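PDB 4XCV: NADP-dependent 2-hydroxyacid dehydrogenase, which probably catalyses the reversible, NADP(H)-dependent reduction of 2-oxoacids to 2-hydroxyacids, binding NADPH in its nucleotide-binding domain. Local coordinates for residues Arg21-Ala26 and Ala292-Val297; Ser46-Ala51 and Pro65-Ile70; Glu140-Val145 and Gly163-Gly168; Val198-Leu203 and Ile231-Gly236. All coordinates share one frame; numbering follows the deposited sequence. Where two conformers were deposited one is given.

Contact 1: residues Arg21-Ala26 and Ala292-Val297; sequences RVLKTA and ALFRHV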
# COMPACT_ATOMS: atom_id res chain seq x y z
N ARG A 21 24.01 -10.29 -23.78
CA ARG A 21 22.87 -11.14 -24.06
C ARG A 21 21.71 -10.40 -24.66
O ARG A 21 21.15 -10.84 -25.67
CB ARG A 21 22.41 -11.87 -22.78
CG ARG A 21 21.30 -12.90 -23.03
CD ARG A 21 20.90 -13.66 -21.78
NE ARG A 21 22.05 -14.35 -21.26
CZ ARG A 21 22.67 -14.01 -20.14
NH1 ARG A 21 22.20 -13.00 -19.43
NH2 ARG A 21 23.74 -14.68 -19.75
N VAL A 22 21.31 -9.27 -24.08
CA VAL A 22 20.21 -8.48 -24.65
C VAL A 22 20.53 -8.05 -26.05
O VAL A 22 19.69 -8.06 -26.93
CB VAL A 22 19.87 -7.20 -23.82
CG1 VAL A 22 18.69 -6.44 -24.44
CG2 VAL A 22 19.58 -7.55 -22.39
N LEU A 23 21.78 -7.66 -26.28
CA LEU A 23 22.11 -7.16 -27.59
C LEU A 23 21.99 -8.21 -28.68
O LEU A 23 21.95 -7.87 -29.86
CB LEU A 23 23.48 -6.50 -27.62
CG LEU A 23 23.56 -5.18 -26.87
CD1 LEU A 23 25.00 -4.73 -26.91
CD2 LEU A 23 22.60 -4.15 -27.45
N LYS A 24 21.97 -9.51 -28.35
CA LYS A 24 21.76 -10.58 -29.34
C LYS A 24 20.47 -10.41 -30.09
O LYS A 24 20.37 -10.84 -31.22
CB LYS A 24 21.67 -11.97 -28.69
CG LYS A 24 22.93 -12.50 -28.06
CD LYS A 24 22.68 -13.85 -27.42
CE LYS A 24 23.90 -14.31 -26.67
NZ LYS A 24 24.96 -14.75 -27.62
N THR A 25 19.46 -9.82 -29.44
CA THR A 25 18.13 -9.72 -30.05
C THR A 25 17.66 -8.27 -30.28
O THR A 25 16.55 -8.05 -30.77
CB THR A 25 17.06 -10.46 -29.24
OG1 THR A 25 16.99 -10.01 -27.89
CG2 THR A 25 17.36 -11.99 -29.28
N ALA A 26 18.50 -7.32 -29.94
CA ALA A 26 18.14 -5.92 -30.06
C ALA A 26 18.55 -5.35 -31.41
O ALA A 26 19.52 -5.76 -32.06
CB ALA A 26 18.80 -5.09 -28.98
N ALA A 292 13.83 -3.67 -21.44
CA ALA A 292 12.99 -2.53 -21.55
C ALA A 292 13.70 -1.30 -22.10
O ALA A 292 13.15 -0.55 -22.92
CB ALA A 292 12.39 -2.16 -20.17
N LEU A 293 14.96 -1.08 -21.72
CA LEU A 293 15.75 0.04 -22.26
C LEU A 293 15.85 -0.04 -23.80
O LEU A 293 15.71 0.92 -24.50
CB LEU A 293 17.19 0.06 -21.64
CG LEU A 293 18.20 1.04 -22.20
CD1 LEU A 293 17.71 2.48 -22.05
CD2 LEU A 293 19.52 0.80 -21.47
N PHE A 294 16.14 -1.25 -24.29
CA PHE A 294 16.36 -1.46 -25.70
C PHE A 294 15.06 -1.35 -26.46
O PHE A 294 15.04 -0.75 -27.51
CB PHE A 294 17.09 -2.80 -25.91
CG PHE A 294 18.43 -2.77 -25.30
CD1 PHE A 294 19.47 -2.24 -26.01
CD2 PHE A 294 18.63 -3.09 -23.97
CE1 PHE A 294 20.70 -2.08 -25.45
CE2 PHE A 294 19.87 -2.92 -23.39
CZ PHE A 294 20.91 -2.43 -24.16
N ARG A 295 13.97 -1.87 -25.92
CA ARG A 295 12.69 -1.64 -26.57
C ARG A 295 12.33 -0.16 -26.69
O ARG A 295 11.82 0.31 -27.72
CB ARG A 295 11.56 -2.36 -25.82
CG ARG A 295 11.66 -3.86 -25.78
CD ARG A 295 11.72 -4.52 -27.14
NE ARG A 295 13.09 -4.60 -27.66
CZ ARG A 295 14.04 -5.44 -27.25
NH1 ARG A 295 15.24 -5.41 -27.84
NH2 ARG A 295 13.79 -6.35 -26.29
N HIS A 296 12.65 0.59 -25.64
CA HIS A 296 12.42 2.06 -25.64
C HIS A 296 13.23 2.77 -26.73
O HIS A 296 12.72 3.61 -27.48
CB HIS A 296 12.75 2.58 -24.22
CG HIS A 296 13.21 3.99 -24.16
ND1 HIS A 296 12.36 5.07 -24.19
CD2 HIS A 296 14.46 4.50 -24.05
CE1 HIS A 296 13.06 6.19 -24.09
NE2 HIS A 296 14.34 5.87 -24.03
N VAL A 297 14.51 2.43 -26.82
CA VAL A 297 15.37 3.08 -27.79
C VAL A 297 14.90 2.74 -29.21
O VAL A 297 14.82 3.60 -30.11
CB VAL A 297 16.86 2.72 -27.60
CG1 VAL A 297 17.65 3.29 -28.75
CG2 VAL A 297 17.37 3.25 -26.27
O HOH W 1 16.83 -7.40 -26.75
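A26, in the loop that follows helix 16-23, and F294, on helix 292-305, bring their CA atoms to 6.5 Å, and no direct hydrogen bond joins the two backbones. The phenyl ring carries the apolar contact. V22 CG1, in one of two modelled conformers, lies 3.4 Å from F294 CD2, while L23 CD2 reaches F294 CE1 at the same distance of 3.4 Å, its side chain crossing that of F294 at about a right angle. A26 CB adds a more distant touch at F294 CD1, 4.2 Å away; all three methyls lie on one side of the ring plane. With CG beside its own backbone N (chi1 -64°), F294 sends the ring out from its helix to these methyls. Replacing F294 with an alanine would probably open a gap beside V22 and L23 and strip both of their main partner here.

The polar part of the contact is bridged by water. Water 1 donates to V22 O and accepts from T25 OG1 and, at 2.8 Å, from R295 NH1, lying in the guanidinium plane. A bend at chi2 and chi3 turns the long arginine toward this water, while R295 NE pairs with E298 on its own helix.

The contact thus sets the loop and end of one helix against another beside the N-terminal parallel sheet: L23 touches strand 32-34, and F294 packs on L52 of strand 50-54.

Contact 2: residues Ser46-Ala51 and Pro65-Ile70; sequences SETEYA and PNLKVI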
# COMPACT_ATOMS: atom_id res chain seq x y z
N SER A 46 32.18 6.71 -37.98
CA SER A 46 31.82 7.81 -38.86
C SER A 46 30.35 7.79 -39.30
O SER A 46 29.78 8.85 -39.54
CB SER A 46 32.77 7.93 -40.04
OG SER A 46 32.63 6.85 -40.92
N GLU A 47 29.74 6.62 -39.42
CA GLU A 47 28.35 6.54 -39.88
C GLU A 47 27.34 6.49 -38.74
O GLU A 47 26.16 6.56 -38.99
CB GLU A 47 28.14 5.34 -40.79
CG GLU A 47 29.06 5.34 -42.02
CD GLU A 47 28.67 6.37 -43.05
OE1 GLU A 47 27.69 7.12 -42.82
OE2 GLU A 47 29.34 6.45 -44.11
N THR A 48 27.81 6.39 -37.51
CA THR A 48 26.93 6.16 -36.39
C THR A 48 25.97 7.31 -36.17
O THR A 48 26.40 8.44 -36.09
CB THR A 48 27.78 5.91 -35.13
OG1 THR A 48 28.76 4.91 -35.43
CG2 THR A 48 26.87 5.50 -33.95
N GLU A 49 24.68 6.98 -36.09
CA GLU A 49 23.57 7.95 -35.92
C GLU A 49 23.10 8.03 -34.49
O GLU A 49 22.66 9.11 -34.06
CB GLU A 49 22.35 7.52 -36.76
CG GLU A 49 22.64 7.36 -38.22
CD GLU A 49 21.41 6.97 -38.96
OE1 GLU A 49 20.92 5.84 -38.84
OE2 GLU A 49 20.89 7.89 -39.62
N TYR A 50 23.05 6.90 -33.79
CA TYR A 50 22.42 6.85 -32.47
C TYR A 50 23.40 6.25 -31.49
O TYR A 50 24.07 5.24 -31.81
CB TYR A 50 21.15 5.99 -32.51
CG TYR A 50 20.23 6.33 -33.65
CD1 TYR A 50 19.66 7.60 -33.76
CD2 TYR A 50 19.92 5.40 -34.61
CE1 TYR A 50 18.81 7.91 -34.81
CE2 TYR A 50 19.06 5.70 -35.65
CZ TYR A 50 18.51 6.95 -35.76
OH TYR A 50 17.64 7.26 -36.79
N ALA A 51 23.46 6.81 -30.29
CA ALA A 51 24.31 6.29 -29.22
C ALA A 51 23.47 6.13 -27.97
O ALA A 51 22.79 7.09 -27.54
CB ALA A 51 25.47 7.20 -28.95
N PRO A 65 31.40 11.70 -34.39
CA PRO A 65 31.03 13.11 -34.50
C PRO A 65 29.75 13.41 -35.26
O PRO A 65 29.37 14.60 -35.35
CB PRO A 65 32.23 13.69 -35.27
CG PRO A 65 32.67 12.60 -36.15
CD PRO A 65 32.51 11.35 -35.31
N ASN A 66 29.11 12.37 -35.80
CA ASN A 66 27.97 12.56 -36.69
C ASN A 66 26.69 12.04 -36.07
O ASN A 66 25.68 11.87 -36.77
CB ASN A 66 28.23 11.89 -38.02
CG ASN A 66 29.50 12.44 -38.67
OD1 ASN A 66 29.73 13.66 -38.61
ND2 ASN A 66 30.29 11.59 -39.26
N LEU A 67 26.72 11.83 -34.75
CA LEU A 67 25.52 11.40 -34.02
C LEU A 67 24.36 12.36 -34.24
O LEU A 67 24.53 13.58 -34.27
CB LEU A 67 25.78 11.29 -32.50
CG LEU A 67 26.79 10.24 -32.08
CD1 LEU A 67 27.10 10.39 -30.60
CD2 LEU A 67 26.30 8.83 -32.42
N LYS A 68 23.17 11.78 -34.38
CA LYS A 68 21.89 12.50 -34.46
C LYS A 68 21.13 12.53 -33.13
O LYS A 68 20.41 13.49 -32.89
CB LYS A 68 21.02 11.86 -35.54
CG LYS A 68 21.68 11.88 -36.92
CD LYS A 68 20.71 11.38 -37.95
CE LYS A 68 21.18 11.57 -39.38
NZ LYS A 68 22.08 10.47 -39.77
N VAL A 69 21.21 11.46 -32.33
CA VAL A 69 20.45 11.36 -31.09
C VAL A 69 21.30 10.61 -30.09
O VAL A 69 21.94 9.61 -30.43
CB VAL A 69 19.10 10.61 -31.25
CG1 VAL A 69 18.30 10.75 -29.95
CG2 VAL A 69 18.31 11.12 -32.46
N ILE A 70 21.28 11.10 -28.85
CA ILE A 70 21.82 10.37 -27.71
C ILE A 70 20.67 9.83 -26.84
O ILE A 70 19.75 10.60 -26.50
CB ILE A 70 22.74 11.27 -26.85
CG1 ILE A 70 24.01 11.60 -27.63
CG2 ILE A 70 23.06 10.65 -25.50
CD1 ILE A 70 24.72 12.81 -27.09
O HOH W 2 29.05 9.49 -35.69
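E49 O accepts two backbone donors from across the contact, K68 N at 2.7 Å and V69 N at 3.3 Å, just where two parallel strands come together. The second donor lies nearly along the carbonyl bond, the first well off it, so one oxygen serves two successive amides. The bond from A51 N to V69 O (3.2 Å) continues the parallel ladder, in which Y50 pairs with V69 and A51 with I70. Packing is tight here. L67 CD2 sits 3.7 Å from T48 CG2 and 3.9 Å from A51 CB; leucine reaches both with one branched end, and the small alanine admits it. On the face of the sheet that bears Y50 and V69, the tyrosine ring presents its edge to V69 CB, and E49 CB lies over the centre of one ring face.

Toward solvent the joining becomes polar and sparser. N66 ND2 donates to S46 O at 2.8 Å, almost straight (171°) and on a lone pair, an amide side chain standing in for a backbone partner. Close by, water 2 links T48 O to N66 N. The exposed K68 spans the boundary: in one modelled conformer it runs beside E49 and turns at chi4, placing NZ 2.8 Å from OE2 of the buried E49 carboxylate, on the anti lone pair; E49 OE1 is held by R5.

These segments open strands 50-54 and 69-72 of a beta-alpha-beta unit whose helix, 60-63, covers L67 and I70 through F61. Strand 8-12 flanks on the T48 and A51 side, while helix 292-305 packs on Y50 and V69 and receives the tyrosine hydroxyl at E305.

Contact 3: residues Glu140-Val145 and Gly163-Gly168; sequences EVTVGV and GFNVIG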
# COMPACT_ATOMS: atom_id res chain seq x y z
N GLU A 140 -6.75 12.13 6.94
CA GLU A 140 -6.26 13.06 7.95
C GLU A 140 -4.81 13.45 7.75
O GLU A 140 -4.29 14.30 8.46
CB GLU A 140 -6.45 12.47 9.36
CG GLU A 140 -7.91 12.35 9.77
CD GLU A 140 -8.65 13.66 9.71
OE1 GLU A 140 -8.08 14.67 10.16
OE2 GLU A 140 -9.79 13.69 9.20
N VAL A 141 -4.12 12.83 6.79
CA VAL A 141 -2.69 12.99 6.59
C VAL A 141 -2.44 13.58 5.21
O VAL A 141 -3.04 13.13 4.20
CB VAL A 141 -2.00 11.62 6.74
CG1 VAL A 141 -0.53 11.71 6.34
CG2 VAL A 141 -2.18 11.11 8.15
N THR A 142 -1.60 14.58 5.14
CA THR A 142 -1.24 15.17 3.84
C THR A 142 0.10 14.66 3.37
O THR A 142 1.15 14.80 4.04
CB THR A 142 -1.17 16.68 3.92
OG1 THR A 142 -2.48 17.18 4.26
CG2 THR A 142 -0.72 17.34 2.61
N VAL A 143 0.06 14.03 2.21
CA VAL A 143 1.28 13.66 1.48
C VAL A 143 1.62 14.77 0.50
O VAL A 143 0.78 15.18 -0.33
CB VAL A 143 1.11 12.32 0.72
CG1 VAL A 143 2.44 11.96 0.09
CG2 VAL A 143 0.64 11.22 1.65
N GLY A 144 2.84 15.32 0.64
CA GLY A 144 3.36 16.34 -0.25
C GLY A 144 4.34 15.73 -1.22
O GLY A 144 5.42 15.28 -0.80
N VAL A 145 3.96 15.68 -2.50
CA VAL A 145 4.80 15.07 -3.53
C VAL A 145 5.65 16.16 -4.18
O VAL A 145 5.13 17.12 -4.75
CB VAL A 145 3.95 14.31 -4.55
CG1 VAL A 145 4.83 13.66 -5.58
CG2 VAL A 145 3.10 13.26 -3.83
N GLY A 163 -6.95 7.49 -0.30
CA GLY A 163 -7.66 8.32 0.65
C GLY A 163 -6.82 9.46 1.22
O GLY A 163 -7.34 10.26 1.96
N PHE A 164 -5.52 9.51 0.92
CA PHE A 164 -4.69 10.59 1.47
C PHE A 164 -5.13 11.93 0.95
O PHE A 164 -5.60 12.04 -0.17
CB PHE A 164 -3.23 10.38 1.08
CG PHE A 164 -2.55 9.26 1.80
CD1 PHE A 164 -2.09 9.44 3.11
CD2 PHE A 164 -2.38 8.03 1.19
CE1 PHE A 164 -1.43 8.43 3.76
CE2 PHE A 164 -1.76 6.99 1.85
CZ PHE A 164 -1.28 7.20 3.14
N ASN A 165 -4.94 12.96 1.76
CA ASN A 165 -4.93 14.33 1.20
C ASN A 165 -3.57 14.45 0.52
O ASN A 165 -2.58 14.02 1.08
CB ASN A 165 -5.11 15.37 2.31
CG ASN A 165 -5.27 16.74 1.76
OD1 ASN A 165 -6.12 16.97 0.90
ND2 ASN A 165 -4.45 17.65 2.20
N VAL A 166 -3.53 14.99 -0.69
CA VAL A 166 -2.29 15.10 -1.42
C VAL A 166 -2.13 16.51 -1.94
O VAL A 166 -3.06 17.09 -2.45
CB VAL A 166 -2.25 14.10 -2.61
CG1 VAL A 166 -0.91 14.18 -3.33
CG2 VAL A 166 -2.53 12.67 -2.13
N ILE A 167 -0.91 17.03 -1.82
CA ILE A 167 -0.54 18.31 -2.41
C ILE A 167 0.75 18.08 -3.21
O ILE A 167 1.44 17.09 -2.98
CB ILE A 167 -0.38 19.42 -1.36
CG1 ILE A 167 0.72 19.12 -0.35
CG2 ILE A 167 -1.71 19.63 -0.67
CD1 ILE A 167 0.97 20.20 0.70
N GLY A 168 1.06 18.98 -4.15
CA GLY A 168 2.26 18.81 -4.97
C GLY A 168 3.05 20.06 -5.16
O GLY A 168 2.56 21.19 -5.02
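V143 O is gripped by two neighbours on the adjoining strand: I167 N donates to V143 O at 2.9 Å, and V166 CA brings its C-H to V143 O at 3.3 Å. This is the parallel pairing of strands 142-146 and 165-169, joined through helix 150-162 as the opening beta-alpha-beta unit of a Rossmann-type fold. V143 N returns a bond to N165 O, and V145 N to I167 O.

A side-chain bond runs alongside the ladder. T142 and N165 point the same way, and N165 ND2 donates to T142 OG1 at 2.9 Å, nearly straight (174°) and with the hydroxyl in the amide plane. Threonine suits the site because its other branch is apolar: CG2, anti to the backbone N, meets I167 CG1 at 3.7 Å. A valine in place of T142 would lack the hydroxyl, and the N165 amide would likely lose its acceptor and be freer to turn.

The opposite face, bearing V143, V145 and V166, is hydrophobic. V143 CG2 reaches F164 CD1 at 3.6 Å, and the phenyl extends on to C111, L112 and L115 of helix 100-116; L159 and V156 of helix 150-162 cover V143 and V145. G163 closes that helix in a Schellman motif, its positive phi of 120° suiting glycine. Back on the T142 face, the last touch is I167 CG1 against G144 CA, 3.8 Å apart.

Contact 4: residues Val198-Leu203 and Ile231-Gly236; sequences VGLLPL and INAGRG. With NDP (NADPH dihydro-nicotinamide-adenine-dinucleotide phosphate), chain B.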
# COMPACT_ATOMS: atom_id res chain seq x y z
N VAL A 198 7.15 13.10 -0.10
CA VAL A 198 7.58 12.11 -1.09
C VAL A 198 8.45 12.79 -2.15
O VAL A 198 7.96 13.62 -2.90
CB VAL A 198 6.36 11.39 -1.72
CG1 VAL A 198 6.75 10.53 -2.94
CG2 VAL A 198 5.64 10.57 -0.67
N GLY A 199 9.70 12.38 -2.20
CA GLY A 199 10.68 12.95 -3.15
C GLY A 199 10.79 12.16 -4.43
O GLY A 199 11.24 11.01 -4.40
N LEU A 200 10.41 12.80 -5.53
CA LEU A 200 10.50 12.23 -6.87
C LEU A 200 11.08 13.27 -7.82
O LEU A 200 10.56 13.53 -8.92
CB LEU A 200 9.14 11.73 -7.36
CG LEU A 200 8.61 10.49 -6.64
CD1 LEU A 200 7.17 10.24 -6.95
CD2 LEU A 200 9.45 9.25 -6.94
N LEU A 201 12.20 13.85 -7.38
CA LEU A 201 12.90 14.89 -8.16
C LEU A 201 14.11 14.30 -8.92
O LEU A 201 14.76 13.38 -8.40
CB LEU A 201 13.44 16.00 -7.23
CG LEU A 201 12.38 16.85 -6.51
CD1 LEU A 201 13.10 17.76 -5.49
CD2 LEU A 201 11.55 17.64 -7.47
N PRO A 202 14.44 14.85 -10.09
CA PRO A 202 15.75 14.55 -10.70
C PRO A 202 16.88 15.18 -9.93
O PRO A 202 16.64 16.10 -9.10
CB PRO A 202 15.64 15.19 -12.09
CG PRO A 202 14.61 16.24 -11.96
CD PRO A 202 13.76 15.96 -10.75
N LEU A 203 18.11 14.72 -10.16
CA LEU A 203 19.31 15.35 -9.61
C LEU A 203 19.81 16.40 -10.58
O LEU A 203 20.16 16.10 -11.73
CB LEU A 203 20.42 14.33 -9.40
CG LEU A 203 21.66 14.92 -8.70
CD1 LEU A 203 21.37 15.35 -7.29
CD2 LEU A 203 22.81 13.91 -8.67
N ILE A 231 10.33 10.63 2.66
CA ILE A 231 10.43 9.54 1.73
C ILE A 231 11.19 10.04 0.50
O ILE A 231 10.84 11.11 -0.02
CB ILE A 231 9.04 9.01 1.36
CG1 ILE A 231 8.33 8.50 2.63
CG2 ILE A 231 9.13 7.95 0.27
CD1 ILE A 231 6.96 7.90 2.37
N ASN A 232 12.21 9.32 0.03
CA ASN A 232 12.92 9.69 -1.21
C ASN A 232 13.17 8.47 -2.06
O ASN A 232 13.74 7.49 -1.60
CB ASN A 232 14.27 10.35 -0.88
CG ASN A 232 14.93 10.95 -2.10
OD1 ASN A 232 14.28 11.19 -3.13
ND2 ASN A 232 16.22 11.24 -1.98
N ALA A 233 12.70 8.56 -3.30
CA ALA A 233 13.06 7.58 -4.34
C ALA A 233 13.49 8.25 -5.62
O ALA A 233 13.45 7.65 -6.68
CB ALA A 233 11.89 6.62 -4.61
N GLY A 234 13.96 9.50 -5.53
CA GLY A 234 14.48 10.21 -6.69
C GLY A 234 15.94 9.89 -6.87
O GLY A 234 16.29 8.88 -7.50
N ARG A 235 16.80 10.76 -6.30
CA ARG A 235 18.23 10.55 -6.33
C ARG A 235 18.81 10.76 -4.94
O ARG A 235 18.43 11.68 -4.21
CB ARG A 235 18.88 11.51 -7.34
CG ARG A 235 18.50 11.24 -8.80
CD ARG A 235 19.16 10.02 -9.40
NE ARG A 235 20.60 10.17 -9.37
CZ ARG A 235 21.33 10.77 -10.31
NH1 ARG A 235 20.79 11.24 -11.43
NH2 ARG A 235 22.64 10.86 -10.12
N GLY A 236 19.77 9.91 -4.59
CA GLY A 236 20.36 9.93 -3.29
C GLY A 236 21.16 11.21 -2.99
O GLY A 236 21.17 11.71 -1.86
PA NDP B . 10.27 14.13 -14.84
O1A NDP B . 9.09 13.63 -15.61
O2A NDP B . 11.40 14.85 -15.56
O5B NDP B . 9.70 15.07 -13.68
C5B NDP B . 10.62 15.82 -12.87
C4B NDP B . 9.80 16.66 -11.93
O4B NDP B . 10.70 17.31 -11.03
C3B NDP B . 9.02 17.73 -12.66
O3B NDP B . 7.73 17.93 -12.03
C2B NDP B . 9.91 18.93 -12.46
O2B NDP B . 9.23 20.21 -12.48
C1B NDP B . 10.42 18.68 -11.04
N9A NDP B . 11.63 19.44 -10.72
C8A NDP B . 12.81 19.34 -11.37
N7A NDP B . 13.68 20.27 -10.88
C5A NDP B . 12.98 20.98 -9.93
C6A NDP B . 13.29 22.08 -9.14
N6A NDP B . 14.50 22.63 -9.15
N1A NDP B . 12.33 22.56 -8.33
C2A NDP B . 11.11 21.99 -8.29
N3A NDP B . 10.74 20.93 -9.03
C4A NDP B . 11.71 20.46 -9.84
O3 NDP B . 10.95 12.93 -14.02
PN NDP B . 10.31 11.54 -13.53
O1N NDP B . 9.07 11.87 -12.77
O2N NDP B . 10.15 10.61 -14.64
O5D NDP B . 11.46 10.99 -12.61
C5D NDP B . 11.95 11.76 -11.51
C4D NDP B . 13.30 11.16 -11.10
O4D NDP B . 13.11 9.89 -10.49
C3D NDP B . 14.25 10.86 -12.23
O3D NDP B . 14.98 12.03 -12.63
C2D NDP B . 15.15 9.77 -11.68
O2D NDP B . 16.35 10.36 -11.13
C1D NDP B . 14.36 9.19 -10.53
N1N NDP B . 14.04 7.77 -10.63
C2N NDP B . 14.34 6.92 -9.60
C3N NDP B . 14.14 5.58 -9.70
C7N NDP B . 14.40 4.67 -8.62
O7N NDP B . 14.54 3.46 -8.92
N7N NDP B . 14.47 5.04 -7.35
C4N NDP B . 13.52 5.02 -10.92
C5N NDP B . 13.21 6.02 -11.92
C6N NDP B . 13.47 7.30 -11.82
P2B NDP B . 8.41 20.66 -13.81
O1X NDP B . 8.08 22.10 -13.59
O2X NDP B . 9.37 20.43 -14.97
O3X NDP B . 7.25 19.76 -13.93
O HOH W 3 13.69 13.37 -4.76
O HOH W 4 16.05 13.57 -6.06
O HOH W 5 18.15 12.42 -11.97
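L203 and R235 meet at about a right angle beside the nicotinamide ribose of NADPH: L203 CD2 lies over a face of the guanidinium, 3.4 Å from R235 NH2 in one of that arginine's two modelled conformers. With CG anti to its backbone N (chi1 -175°), the leucine swings out over the flat group, while the arginine folds back at chi2 and chi3 and lays its CG against the ribose O2D. Water 5 accepts from L203 N and R235 NH1 and also contacts both ribose hydroxyls. At the nicotinamide end, A233 O accepts from the carboxamide N7N at 2.9 Å. P202 packs its ring against the adenine ribose and base, and L201 CD2 approaches the same region.

A second shell fixes these groups. N232 OD1 accepts from G234 N at 3.0 Å, closing an Asx turn that shapes the loop, and from water 3, which L201 N also holds; N232 ND2 reaches R235 O at 3.2 Å and is held by Q239. Water 4 bridges L201 O and R235 N. Further back, strands 196-199 and 229-232 pair through G199 N to I231 O (2.8 Å) and A233 N to G199 O (3.1 Å). Glycine is needed twice: a side chain on G199 would collide with N232 OD1, and one on G234 with L201 O.

In these segments a backbone carbonyl thus takes the carboxamide directly, while the ribose hydroxyls meet the aliphatic part of R235 and a water shared by R235 NH1 and L203 N, an arrangement consistent with holding the nicotinamide in a fixed orientation for hydride transfer.

The four contacts divide between two parallel sheets. Contacts 1 and 2, with centres about 18 Å apart, belong to the N-terminal five-stranded sheet and its helices; helix 292-305 returns late to that sheet and also packs on contact 2. Contacts 2, 3 and 4 come in that order along the chain, all between the two segments of contact 1. Contacts 3 and 4 share the seven-stranded nucleotide-binding sheet, their centres about 17 Å apart, and join where G144 O lies 2.9 Å from V198 N, probably hydrogen-bonded. The centres of contacts 2 and 3 are about 45 Å apart. Contact 4 lies closest to the chain's centre, contributing six residues to the NADPH pocket, in the cleft expected between the two domains in this family.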